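Local atomic coordinates of photoreceptor-histidine kinase BphP (Stigmatella aurantiaca DW4/3-1, PDB entry 6BAF), a protein that senses light as the photoreceptor histidine kinase of a myxobacterium, holding a bilin chromophore in its PAS-GAF region and probably passing the signal to a kinase output. Residues A[11-17]-A[236-240]; A[92-96]-A[107-111]; A[117-122]-A[285-289]; A[208-212]-A[279-283]. One frame throughout, in Å; residues are numbered along the deposited sequence.

Interaction 1 of 4, residues A[11-17]-A[236-240]; sequences PGAIQPH and VLRSV. With BLR (3-[5-[(Z)-(4-ethenyl-3-methyl-5-oxidanylidene-pyrrol-2-ylidene)methyl]-2-[[5-[(Z)-(3-ethenyl-4-methyl-5-oxidanylidene-pyrrol-2-ylidene)methyl]-3-(3-hydroxy-3-oxopropyl)-4-methyl-1H-pyrrol-2-yl]methyl]-4-methyl-1H-pyrrol-3-yl]propanoic acid), chain B.
A single backbone bridge, I14 to R238, joins the start of the PAS region to the GAF loop between strand 218-222 and helix 242-251 in a buried contact. Two backbone bonds tie the two segments, 3.1 Å from S239 N to A13 O and 2.7 Å from Q15 N to L237 O. The second runs nearly along the C=O axis, with an N-H...O angle of 167°. Q15 adds a third: its extended side chain brings NE2 3.1 Å from R238 O, in the plane of its own amide but above that of the carbonyl, and NE2 also reaches I209 O. I14 and L237 lie side by side, with CB 3.9 Å from CB. L237 CD2 sits over a face of the H17 ring, 3.5 Å from NE2. R238 starts away from 11-17, though its CG still packs on P11 CG at 3.9 Å; CG anti to the backbone N (chi1 178°) and a bend further out carry the guanidinium to a bilin propionate, where NH1 meets O1D and NH2 meets O2D, both at 2.8 Å, a two-pronged grip in which the carboxyl carbon lies in the guanidinium plane. NH2 is held too by I8 O. The crossing of these two segments is consistent with the knot of bacterial phytochromes, here joined directly to the chromophore pocket.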
loop_
_atom_site.group_PDB
_atom_site.type_symbol
_atom_site.label_atom_id
_atom_site.label_comp_id
_atom_site.label_asym_id
_atom_site.label_seq_id
_atom_site.Cartn_x
_atom_site.Cartn_y
_atom_site.Cartn_z
ATOM N N PRO A 11 7.628 30.688 -7.571
ATOM C CA PRO A 11 8.349 31.514 -6.589
ATOM C C PRO A 11 9.832 31.678 -6.879
ATOM O O PRO A 11 10.458 32.569 -6.301
ATOM C CB PRO A 11 8.135 30.752 -5.264
ATOM C CG PRO A 11 8.021 29.275 -5.721
ATOM C CD PRO A 11 7.126 29.424 -6.961
ATOM N N GLY A 12 10.446 30.851 -7.710
ATOM C CA GLY A 12 11.879 31.004 -7.883
ATOM C C GLY A 12 12.709 30.397 -6.788
ATOM O O GLY A 12 13.962 30.484 -6.846
ATOM N N ALA A 13 12.065 29.743 -5.809
ATOM C CA ALA A 13 12.772 29.233 -4.644
ATOM C C ALA A 13 12.058 28.003 -4.103
ATOM O O ALA A 13 10.878 27.763 -4.390
ATOM C CB ALA A 13 12.879 30.304 -3.554
ATOM N N ILE A 14 12.782 27.244 -3.282
ATOM C CA ILE A 14 12.262 26.050 -2.652
ATOM C C ILE A 14 12.451 26.120 -1.135
ATOM O O ILE A 14 13.213 26.932 -0.599
ATOM C CB ILE A 14 12.936 24.778 -3.189
ATOM C CG1 ILE A 14 14.416 24.843 -2.878
ATOM C CG2 ILE A 14 12.648 24.569 -4.644
ATOM C CD1 ILE A 14 15.019 23.492 -2.813
ATOM N N GLN A 15 11.778 25.207 -0.460
ATOM C CA GLN A 15 11.973 25.006 0.961
ATOM C C GLN A 15 13.279 24.258 1.140
ATOM O O GLN A 15 13.514 23.262 0.453
ATOM C CB GLN A 15 10.798 24.217 1.525
ATOM C CG GLN A 15 9.460 24.923 1.359
ATOM C CD GLN A 15 8.299 24.117 1.936
ATOM O OE1 GLN A 15 8.336 23.720 3.106
ATOM N NE2 GLN A 15 7.273 23.855 1.118
ATOM N N PRO A 16 14.178 24.719 2.010
ATOM C CA PRO A 16 15.566 24.249 1.945
ATOM C C PRO A 16 15.840 22.895 2.573
ATOM O O PRO A 16 17.015 22.518 2.639
ATOM C CB PRO A 16 16.330 25.357 2.693
ATOM C CG PRO A 16 15.313 25.923 3.635
ATOM C CD PRO A 16 14.006 25.865 2.922
ATOM N N HIS A 17 14.839 22.116 3.025
ATOM C CA HIS A 17 15.195 20.804 3.585
ATOM C C HIS A 17 15.480 19.764 2.522
ATOM O O HIS A 17 15.938 18.668 2.869
ATOM C CB HIS A 17 14.093 20.257 4.501
ATOM C CG HIS A 17 12.761 20.127 3.830
ATOM N ND1 HIS A 17 11.921 21.205 3.630
ATOM C CD2 HIS A 17 12.129 19.051 3.301
ATOM C CE1 HIS A 17 10.821 20.795 3.019
ATOM N NE2 HIS A 17 10.929 19.492 2.794
ATOM N N VAL A 236 7.400 19.187 -4.801
ATOM C CA VAL A 236 7.032 19.085 -3.388
ATOM C C VAL A 236 7.819 20.092 -2.556
ATOM O O VAL A 236 7.388 20.464 -1.457
ATOM C CB VAL A 236 7.255 17.645 -2.865
ATOM C CG1 VAL A 236 6.724 16.625 -3.871
ATOM C CG2 VAL A 236 8.716 17.357 -2.680
ATOM N N LEU A 237 8.955 20.568 -3.058
ATOM C CA LEU A 237 9.751 21.517 -2.300
ATOM C C LEU A 237 9.406 22.969 -2.595
ATOM O O LEU A 237 10.092 23.859 -2.076
ATOM C CB LEU A 237 11.229 21.288 -2.590
ATOM C CG LEU A 237 11.763 19.946 -2.105
ATOM C CD1 LEU A 237 13.179 19.742 -2.606
ATOM C CD2 LEU A 237 11.666 19.833 -0.572
ATOM N N ARG A 238 8.422 23.217 -3.449
ATOM C CA ARG A 238 8.043 24.576 -3.863
ATOM C C ARG A 238 7.876 25.493 -2.653
ATOM O O ARG A 238 7.130 25.184 -1.722
ATOM C CB ARG A 238 6.729 24.533 -4.658
ATOM C CG ARG A 238 6.197 25.913 -5.113
ATOM C CD ARG A 238 4.836 25.823 -5.827
ATOM N NE ARG A 238 3.819 25.235 -4.954
ATOM C CZ ARG A 238 3.073 25.944 -4.114
ATOM N NH1 ARG A 238 2.202 25.321 -3.335
ATOM N NH2 ARG A 238 3.195 27.280 -4.053
ATOM N N SER A 239 8.566 26.637 -2.672
ATOM C CA SER A 239 8.397 27.607 -1.602
ATOM C C SER A 239 6.994 28.174 -1.644
ATOM O O SER A 239 6.504 28.572 -2.708
ATOM C CB SER A 239 9.432 28.729 -1.740
ATOM O OG SER A 239 9.368 29.564 -0.596
ATOM N N VAL A 240 6.321 28.234 -0.493
ATOM C CA VAL A 240 4.900 28.565 -0.604
ATOM C C VAL A 240 4.698 30.066 -0.439
ATOM O O VAL A 240 5.602 30.792 -0.012
ATOM C CB VAL A 240 4.029 27.785 0.399
ATOM C CG1 VAL A 240 4.219 26.252 0.215
ATOM C CG2 VAL A 240 4.304 28.260 1.805
HETATM C CHA BLR B . -3.060 28.185 1.196
HETATM N NA BLR B . -4.635 28.359 3.173
HETATM C C1A BLR B . -3.854 27.639 2.354
HETATM C C2A BLR B . -3.878 26.290 2.719
HETATM C C3A BLR B . -4.715 26.173 3.770
HETATM C C4A BLR B . -5.167 27.470 4.054
HETATM C CMA BLR B . -5.067 24.833 4.483
HETATM C CAA BLR B . -3.103 25.178 2.008
HETATM C CBA BLR B . -1.623 25.089 2.464
HETATM C CGA BLR B . -1.486 24.403 3.833
HETATM O O1A BLR B . -1.917 23.217 3.929
HETATM O O2A BLR B . -0.966 24.987 4.860
HETATM C CHB BLR B . -6.137 27.959 5.108
HETATM N NB BLR B . -5.419 26.582 7.091
HETATM C C1B BLR B . -6.380 27.401 6.259
HETATM C C2B BLR B . -7.644 27.480 7.031
HETATM C C3B BLR B . -7.539 26.772 8.241
HETATM C C4B BLR B . -6.179 26.176 8.353
HETATM C CMB BLR B . -8.923 28.204 6.595
HETATM O OB BLR B . -5.727 25.532 9.233
HETATM C CAB BLR B . -8.710 26.648 9.231
HETATM C CBB BLR B . -8.646 25.869 10.286
HETATM N NC BLR B . -4.667 33.193 2.870
HETATM C C1C BLR B . -5.439 34.242 3.651
HETATM C C2C BLR B . -5.407 35.473 2.806
HETATM C C3C BLR B . -4.709 35.258 1.589
HETATM C C4C BLR B . -4.214 33.845 1.575
HETATM C CMC BLR B . -6.081 36.760 3.232
HETATM O OC BLR B . -5.947 34.123 4.714
HETATM C CAC BLR B . -4.477 36.301 0.479
HETATM C CBC BLR B . -5.493 36.989 -0.072
HETATM C CHD BLR B . -3.525 33.294 0.623
HETATM N ND BLR B . -3.653 30.700 1.375
HETATM C C1D BLR B . -3.187 31.827 0.536
HETATM C C2D BLR B . -2.268 31.365 -0.491
HETATM C C3D BLR B . -2.161 29.919 -0.339
HETATM C C4D BLR B . -3.024 29.456 0.807
HETATM C CMD BLR B . -1.586 32.253 -1.539
HETATM C CAD BLR B . -1.298 29.002 -1.181
HETATM C CBD BLR B . -0.001 28.739 -0.432
HETATM C CGD BLR B . 0.786 27.954 -1.463
HETATM O O1D BLR B . 0.340 26.823 -1.858
HETATM O O2D BLR B . 1.819 28.487 -1.972
#

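Interaction 2 of 4, residues A[92-96]-A[107-111]; sequences FFDGI and ELEPS
An antiparallel beta hairpin of the PAS sheet, strands 90-100 and 103-110, holds this contact, in which D94 faces E109 and I96 faces E107 as hydrogen-bonded pairs while F93-P110 and G95-L108 are the non-hydrogen-bonded ones. In the first of these pairs D94 N gives to E109 O at 2.9 Å, nearly straight out from the carbonyl, and E109 N returns a bond to D94 O at 3.1 Å. I96 and E107 exchange a similar couple, with I96 N in the plane of the E107 carbonyl. Beyond P110 the pairing continues into S111, whose N meets F92 O from above the carbonyl plane. The F93 ring, CG beside its own backbone N (chi1 -62°), sets CD1 4.1 Å from L108 CB and turns an edge to the E109 carbonyl carbon; V40 and L41 of helix 37-41 also pack on it. On the other face stand D94, I96, E107 and E109, with R287 of helix 284-300 forming a salt bridge to E109 OE2. The buried E107 carboxylate accepts hydrogen bonds from the backbone N atoms of V236 (OE1) and L237 (OE2). With an alanine at D94, the water between OD2 and P110 O would probably lose its carboxylate anchor. That water donates to both atoms, lying 2.6 Å from D94 OD2 and 3.2 Å from P110 O.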
loop_
_atom_site.group_PDB
_atom_site.type_symbol
_atom_site.label_atom_id
_atom_site.label_comp_id
_atom_site.label_asym_id
_atom_site.label_seq_id
_atom_site.Cartn_x
_atom_site.Cartn_y
_atom_site.Cartn_z
ATOM N N PHE A 92 22.527 9.531 1.109
ATOM C CA PHE A 92 21.392 8.771 0.608
ATOM C C PHE A 92 20.166 9.671 0.562
ATOM O O PHE A 92 19.933 10.467 1.482
ATOM C CB PHE A 92 21.157 7.530 1.470
ATOM C CG PHE A 92 22.267 6.529 1.362
ATOM C CD1 PHE A 92 23.482 6.749 2.008
ATOM C CD2 PHE A 92 22.112 5.378 0.586
ATOM C CE1 PHE A 92 24.527 5.843 1.882
ATOM C CE2 PHE A 92 23.147 4.460 0.464
ATOM C CZ PHE A 92 24.362 4.694 1.114
ATOM N N PHE A 93 19.409 9.565 -0.533
ATOM C CA PHE A 93 18.290 10.457 -0.782
ATOM C C PHE A 93 17.170 9.661 -1.417
ATOM O O PHE A 93 17.422 8.717 -2.166
ATOM C CB PHE A 93 18.675 11.620 -1.737
ATOM C CG PHE A 93 19.742 12.523 -1.202
ATOM C CD1 PHE A 93 19.410 13.604 -0.400
ATOM C CD2 PHE A 93 21.075 12.288 -1.498
ATOM C CE1 PHE A 93 20.394 14.438 0.115
ATOM C CE2 PHE A 93 22.076 13.114 -1.002
ATOM C CZ PHE A 93 21.742 14.194 -0.197
ATOM N N ASP A 94 15.936 10.068 -1.144
ATOM C CA ASP A 94 14.802 9.712 -1.996
ATOM C C ASP A 94 14.650 10.786 -3.059
ATOM O O ASP A 94 14.524 11.973 -2.743
ATOM C CB ASP A 94 13.503 9.587 -1.202
ATOM C CG ASP A 94 13.556 8.452 -0.170
ATOM O OD1 ASP A 94 13.969 7.319 -0.543
ATOM O OD2 ASP A 94 13.198 8.720 1.000
ATOM N N GLY A 95 14.674 10.361 -4.322
ATOM C CA GLY A 95 14.408 11.242 -5.430
ATOM C C GLY A 95 12.945 11.117 -5.797
ATOM O O GLY A 95 12.405 10.012 -5.913
ATOM N N ILE A 96 12.306 12.257 -5.949
ATOM C CA ILE A 96 10.999 12.343 -6.550
ATOM C C ILE A 96 11.171 13.170 -7.819
ATOM O O ILE A 96 11.501 14.364 -7.746
ATOM C CB ILE A 96 9.999 12.980 -5.588
ATOM C CG1 ILE A 96 10.013 12.198 -4.273
ATOM C CG2 ILE A 96 8.647 13.052 -6.226
ATOM C CD1 ILE A 96 9.581 13.040 -3.108
ATOM N N GLU A 107 13.683 16.173 -7.297
ATOM C CA GLU A 107 13.754 16.658 -5.925
ATOM C C GLU A 107 14.359 15.593 -5.032
ATOM O O GLU A 107 14.031 14.404 -5.161
ATOM C CB GLU A 107 12.365 17.067 -5.434
ATOM C CG GLU A 107 11.956 18.265 -6.261
ATOM C CD GLU A 107 10.603 18.789 -5.941
ATOM O OE1 GLU A 107 9.585 18.076 -6.229
ATOM O OE2 GLU A 107 10.559 19.928 -5.404
ATOM N N LEU A 108 15.280 16.015 -4.165
ATOM C CA LEU A 108 16.071 15.111 -3.335
ATOM C C LEU A 108 15.811 15.447 -1.877
ATOM O O LEU A 108 16.001 16.596 -1.461
ATOM C CB LEU A 108 17.563 15.229 -3.622
ATOM C CG LEU A 108 18.003 14.938 -5.053
ATOM C CD1 LEU A 108 19.508 15.163 -5.206
ATOM C CD2 LEU A 108 17.617 13.539 -5.500
ATOM N N GLU A 109 15.350 14.451 -1.112
ATOM C CA GLU A 109 15.150 14.568 0.327
ATOM C C GLU A 109 15.958 13.493 1.046
ATOM O O GLU A 109 16.006 12.338 0.589
ATOM C CB GLU A 109 13.679 14.443 0.683
ATOM C CG GLU A 109 12.857 15.720 0.369
ATOM C CD GLU A 109 11.316 15.503 0.522
ATOM O OE1 GLU A 109 10.586 16.487 0.791
ATOM O OE2 GLU A 109 10.834 14.343 0.354
ATOM N N PRO A 110 16.668 13.850 2.110
ATOM C CA PRO A 110 17.514 12.856 2.791
ATOM C C PRO A 110 16.702 11.615 3.144
ATOM O O PRO A 110 15.534 11.703 3.558
ATOM C CB PRO A 110 18.000 13.598 4.036
ATOM C CG PRO A 110 17.932 15.050 3.672
ATOM C CD PRO A 110 16.811 15.205 2.669
ATOM N N SER A 111 17.289 10.446 2.881
ATOM C CA SER A 111 16.611 9.191 3.167
ATOM C C SER A 111 16.411 9.039 4.671
ATOM O O SER A 111 17.245 9.467 5.477
ATOM C CB SER A 111 17.410 8.007 2.611
ATOM O OG SER A 111 16.984 7.667 1.293
HETATM O O HOH W 1 12.699 10.901 2.244
HETATM O O HOH W 2 9.477 16.118 -8.188
#

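Interaction 3 of 4, residues A[117-122]-A[285-289]; sequences VPFLSF and EVRTA
E285 and F122 carry most of this contact, the glutamate reaching from the first turns of helix 284-300 to the start of helix 120-135. Extended beyond CG (chi2 -178°), its chain spans the distance to the backbone N-H groups that open the other helix. F119, at the N-cap position, gives its N to OE1 of E285 at 2.8 Å, coming from well above the carboxylate plane. F122 N meets OE2 of E285 at 3.2 Å, on the lone pair that points away from OE1, with an N-H...O angle of 153°. One carboxylate thus grips two amides of the opening turn, where its negative charge probably also suits the positive end of the helix dipole. A glutamine here is likely to weaken that match, trading one acceptor oxygen for an amide group that would face a backbone N-H. Helices 120-135 and 284-300 pack together on the helical side of the GAF domain, and the second subunit touches this contact too: F123 of that subunit meets the F122 ring edge-to-face and also approaches the ring of F119. The F122 side chain, CG anti to the backbone N (chi1 176°), is laid against helix 284-300. Its edge takes in the backbone around T288 and A289, with E285 O and T288 C in the ring plane. CD2 of F122 lies 4.0 Å from CB of A289, and CE2 is 3.8 Å from T288 O.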
loop_
_atom_site.group_PDB
_atom_site.type_symbol
_atom_site.label_atom_id
_atom_site.label_comp_id
_atom_site.label_asym_id
_atom_site.label_seq_id
_atom_site.Cartn_x
_atom_site.Cartn_y
_atom_site.Cartn_z
ATOM N N VAL A 117 12.761 -1.682 7.848
ATOM C CA VAL A 117 12.586 -2.178 6.480
ATOM C C VAL A 117 11.866 -1.181 5.572
ATOM O O VAL A 117 10.814 -0.632 5.943
ATOM C CB VAL A 117 11.867 -3.538 6.497
ATOM C CG1 VAL A 117 11.167 -3.818 5.192
ATOM C CG2 VAL A 117 12.864 -4.654 6.784
ATOM N N PRO A 118 12.412 -0.910 4.384
ATOM C CA PRO A 118 11.769 0.055 3.480
ATOM C C PRO A 118 10.376 -0.426 3.101
ATOM O O PRO A 118 10.186 -1.603 2.770
ATOM C CB PRO A 118 12.710 0.087 2.259
ATOM C CG PRO A 118 14.038 -0.504 2.748
ATOM C CD PRO A 118 13.625 -1.516 3.795
ATOM N N PHE A 119 9.392 0.485 3.199
ATOM C CA PHE A 119 8.037 0.349 2.673
ATOM C C PHE A 119 7.133 -0.517 3.543
ATOM O O PHE A 119 5.935 -0.642 3.223
ATOM C CB PHE A 119 8.063 -0.154 1.232
ATOM C CG PHE A 119 8.734 0.826 0.309
ATOM C CD1 PHE A 119 8.059 1.982 -0.084
ATOM C CD2 PHE A 119 10.065 0.645 -0.077
ATOM C CE1 PHE A 119 8.674 2.928 -0.913
ATOM C CE2 PHE A 119 10.702 1.587 -0.897
ATOM C CZ PHE A 119 9.999 2.723 -1.327
ATOM N N LEU A 120 7.647 -1.062 4.652
ATOM C CA LEU A 120 6.834 -1.799 5.612
ATOM C C LEU A 120 5.842 -0.880 6.303
ATOM O O LEU A 120 4.664 -1.239 6.470
ATOM C CB LEU A 120 7.745 -2.501 6.631
ATOM C CG LEU A 120 7.074 -3.422 7.672
ATOM C CD1 LEU A 120 6.051 -4.342 7.006
ATOM C CD2 LEU A 120 8.122 -4.241 8.388
ATOM N N SER A 121 6.267 0.332 6.667
ATOM C CA SER A 121 5.319 1.268 7.269
ATOM C C SER A 121 4.190 1.623 6.314
ATOM O O SER A 121 3.031 1.722 6.730
ATOM C CB SER A 121 6.039 2.536 7.713
ATOM O OG SER A 121 7.219 2.148 8.384
ATOM N N PHE A 122 4.496 1.831 5.030
ATOM C CA PHE A 122 3.421 2.132 4.079
ATOM C C PHE A 122 2.430 0.968 3.978
ATOM O O PHE A 122 1.212 1.178 3.957
ATOM C CB PHE A 122 4.007 2.457 2.695
ATOM C CG PHE A 122 2.974 2.689 1.625
ATOM C CD1 PHE A 122 2.450 1.631 0.877
ATOM C CD2 PHE A 122 2.548 3.978 1.339
ATOM C CE1 PHE A 122 1.493 1.852 -0.111
ATOM C CE2 PHE A 122 1.603 4.214 0.338
ATOM C CZ PHE A 122 1.062 3.152 -0.388
ATOM N N GLU A 285 7.381 7.779 3.283
ATOM C CA GLU A 285 6.405 6.695 3.389
ATOM C C GLU A 285 5.143 7.130 4.134
ATOM O O GLU A 285 4.046 6.657 3.819
ATOM C CB GLU A 285 7.007 5.468 4.106
ATOM C CG GLU A 285 7.958 4.584 3.276
ATOM C CD GLU A 285 8.477 3.342 4.065
ATOM O OE1 GLU A 285 9.730 3.142 4.143
ATOM O OE2 GLU A 285 7.616 2.566 4.603
ATOM N N VAL A 286 5.264 7.999 5.138
ATOM C CA VAL A 286 4.059 8.477 5.828
ATOM C C VAL A 286 3.270 9.421 4.929
ATOM O O VAL A 286 2.049 9.259 4.755
ATOM C CB VAL A 286 4.439 9.131 7.166
ATOM C CG1 VAL A 286 3.216 9.669 7.911
ATOM C CG2 VAL A 286 5.217 8.159 8.010
ATOM N N ARG A 287 3.948 10.406 4.313
ATOM C CA ARG A 287 3.230 11.338 3.441
ATOM C C ARG A 287 2.466 10.588 2.372
ATOM O O ARG A 287 1.285 10.851 2.130
ATOM C CB ARG A 287 4.181 12.329 2.757
ATOM C CG ARG A 287 4.843 13.287 3.666
ATOM C CD ARG A 287 5.343 14.522 2.892
ATOM N NE ARG A 287 6.000 14.262 1.605
ATOM C CZ ARG A 287 7.313 14.138 1.442
ATOM N NH1 ARG A 287 8.110 14.196 2.503
ATOM N NH2 ARG A 287 7.823 13.939 0.222
ATOM N N THR A 288 3.128 9.629 1.736
ATOM C CA THR A 288 2.505 8.869 0.655
ATOM C C THR A 288 1.349 7.997 1.155
ATOM O O THR A 288 0.345 7.816 0.450
ATOM C CB THR A 288 3.589 8.033 -0.004
ATOM O OG1 THR A 288 4.746 8.873 -0.121
ATOM C CG2 THR A 288 3.185 7.722 -1.357
ATOM N N ALA A 289 1.488 7.429 2.362
ATOM C CA ALA A 289 0.385 6.686 2.967
ATOM C C ALA A 289 -0.801 7.611 3.184
ATOM O O ALA A 289 -1.953 7.283 2.849
ATOM C CB ALA A 289 0.869 6.054 4.290
#

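Interaction 4 of 4, residues A[208-212]-A[279-283]; sequences RIIPT and TRYVP
The GAF domain closes one margin of its six-stranded sheet here: the end of strand 207-210, running on into P211 and T212, lies roughly antiparallel to the loop 279-283 that leads into helix 284-300. A proline-tyrosine CH-pi contact is central. P211 CB stands over one face of the Y281 ring, 3.8 Å from its centroid and 22° off the ring normal, displaced toward the CD1 side, with CG just outside the CD1-CE1 edge, 3.8 Å from both atoms. Y281 is the centre of an inverse gamma turn, and its ring, with CG beside the backbone N (chi1 -66°), is swung across the proline. At the far end of that ring the hydroxyl OH lies 3.5 Å from T212 CG2. A backbone bond pins the same place from the preceding residue: R280 N gives to P211 O at 2.9 Å, in the carbonyl plane and on a lone pair. T279 then lies alongside T212, its CG2 3.8 Å from T212 CB, while T212 OG1 is hydrogen-bonded to Q254 NE2. Deeper in, I209, with CG1 anti to the backbone N (chi1 -172°), extends CD1 to V282 CG2 at 3.5 Å, a purely apolar touch. P211 is also flanked by Q15 and H17 of the N-terminal segment. Strand 255-263 pairs with strand 207-210 through I210 and S256, R208 and S258; helix 242-251 packs on I210, which belongs to the chromophore pocket; and helix 284-300 takes V282 O onto R287 NH1.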
loop_
_atom_site.group_PDB
_atom_site.type_symbol
_atom_site.label_atom_id
_atom_site.label_comp_id
_atom_site.label_asym_id
_atom_site.label_seq_id
_atom_site.Cartn_x
_atom_site.Cartn_y
_atom_site.Cartn_z
ATOM N N ARG A 208 0.605 18.856 -0.186
ATOM C CA ARG A 208 1.576 19.905 0.078
ATOM C C ARG A 208 2.000 19.779 1.523
ATOM O O ARG A 208 1.185 19.442 2.392
ATOM C CB ARG A 208 1.007 21.311 -0.200
ATOM C CG ARG A 208 -0.249 21.621 0.574
ATOM C CD ARG A 208 -1.317 22.188 -0.342
ATOM N NE ARG A 208 -1.719 21.279 -1.434
ATOM C CZ ARG A 208 -2.832 20.549 -1.404
ATOM N NH1 ARG A 208 -3.151 19.759 -2.436
ATOM N NH2 ARG A 208 -3.614 20.583 -0.309
ATOM N N ILE A 209 3.265 20.053 1.785
ATOM C CA ILE A 209 3.781 19.991 3.145
ATOM C C ILE A 209 4.723 21.163 3.389
ATOM O O ILE A 209 5.587 21.483 2.555
ATOM C CB ILE A 209 4.466 18.638 3.456
ATOM C CG1 ILE A 209 4.801 18.593 4.957
ATOM C CG2 ILE A 209 5.709 18.414 2.601
ATOM C CD1 ILE A 209 5.191 17.240 5.462
ATOM N N ILE A 210 4.549 21.800 4.548
ATOM C CA ILE A 210 5.410 22.873 5.041
ATOM C C ILE A 210 5.936 22.417 6.398
ATOM O O ILE A 210 5.266 22.637 7.413
ATOM C CB ILE A 210 4.626 24.187 5.150
ATOM C CG1 ILE A 210 3.914 24.475 3.835
ATOM C CG2 ILE A 210 5.540 25.362 5.616
ATOM C CD1 ILE A 210 2.794 25.502 3.965
ATOM N N PRO A 211 7.088 21.748 6.471
ATOM C CA PRO A 211 7.503 21.153 7.761
ATOM C C PRO A 211 7.952 22.173 8.788
ATOM O O PRO A 211 7.963 21.845 9.978
ATOM C CB PRO A 211 8.649 20.205 7.376
ATOM C CG PRO A 211 9.075 20.627 5.981
ATOM C CD PRO A 211 7.912 21.301 5.334
ATOM N N THR A 212 8.366 23.372 8.369
ATOM C CA THR A 212 8.527 24.512 9.263
ATOM C C THR A 212 8.197 25.789 8.500
ATOM O O THR A 212 8.656 25.973 7.359
ATOM C CB THR A 212 9.932 24.607 9.852
ATOM O OG1 THR A 212 9.981 25.778 10.666
ATOM C CG2 THR A 212 11.016 24.709 8.771
ATOM N N THR A 279 8.352 21.668 14.629
ATOM C CA THR A 279 8.360 21.274 13.229
ATOM C C THR A 279 7.678 19.922 13.010
ATOM O O THR A 279 7.373 19.188 13.947
ATOM C CB THR A 279 9.788 21.187 12.715
ATOM O OG1 THR A 279 10.444 20.117 13.398
ATOM C CG2 THR A 279 10.504 22.490 12.944
ATOM N N ARG A 280 7.495 19.567 11.723
ATOM C CA ARG A 280 6.864 18.299 11.334
ATOM C C ARG A 280 7.409 17.860 9.971
ATOM O O ARG A 280 6.742 17.978 8.939
ATOM C CB ARG A 280 5.344 18.430 11.278
ATOM C CG ARG A 280 4.642 17.207 11.805
ATOM C CD ARG A 280 4.966 17.155 13.289
ATOM N NE ARG A 280 4.792 15.820 13.790
ATOM C CZ ARG A 280 5.549 15.288 14.739
ATOM N NH1 ARG A 280 6.539 15.996 15.303
ATOM N NH2 ARG A 280 5.326 14.038 15.094
ATOM N N TYR A 281 8.634 17.330 9.970
ATOM C CA TYR A 281 9.232 16.731 8.770
ATOM C C TYR A 281 8.698 15.316 8.561
ATOM O O TYR A 281 9.359 14.326 8.863
ATOM C CB TYR A 281 10.748 16.691 8.895
ATOM C CG TYR A 281 11.364 18.041 8.927
ATOM C CD1 TYR A 281 11.749 18.651 7.748
ATOM C CD2 TYR A 281 11.558 18.719 10.125
ATOM C CE1 TYR A 281 12.308 19.906 7.740
ATOM C CE2 TYR A 281 12.151 19.970 10.139
ATOM C CZ TYR A 281 12.521 20.563 8.917
ATOM O OH TYR A 281 13.082 21.828 8.856
ATOM N N VAL A 282 7.499 15.219 8.004
ATOM C CA VAL A 282 6.856 13.909 7.801
ATOM C C VAL A 282 7.671 13.071 6.811
ATOM O O VAL A 282 7.951 13.540 5.694
ATOM C CB VAL A 282 5.422 14.101 7.299
ATOM C CG1 VAL A 282 4.698 12.757 7.205
ATOM C CG2 VAL A 282 4.677 15.077 8.183
ATOM N N PRO A 283 8.051 11.829 7.145
ATOM C CA PRO A 283 8.800 10.984 6.195
ATOM C C PRO A 283 8.005 10.635 4.941
ATOM O O PRO A 283 6.765 10.621 4.911
ATOM C CB PRO A 283 9.102 9.713 7.000
ATOM C CG PRO A 283 8.816 10.056 8.439
ATOM C CD PRO A 283 7.814 11.163 8.437
#

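In the fold
Interaction 1 is the most buried of the four, and the others mix buried residues with exposed ones. Interaction 2 is repetitive strand pairing in the PAS sheet, interaction 3 rests on one carboxylate at a helix start beside the second subunit, and interaction 4 is mostly apolar and ring packing. Interactions 1 and 2 meet where E107 holds the backbone N atoms of V236 and L237. Interactions 1 and 4 touch through Q15 and H17 against I209 and P211. R287 joins three contacts, pairing with E109, bonding to V282 O and sitting in helix 284-300 of interaction 3. Interactions 1 and 3 lie on opposite sides of the chain's centre, without touching.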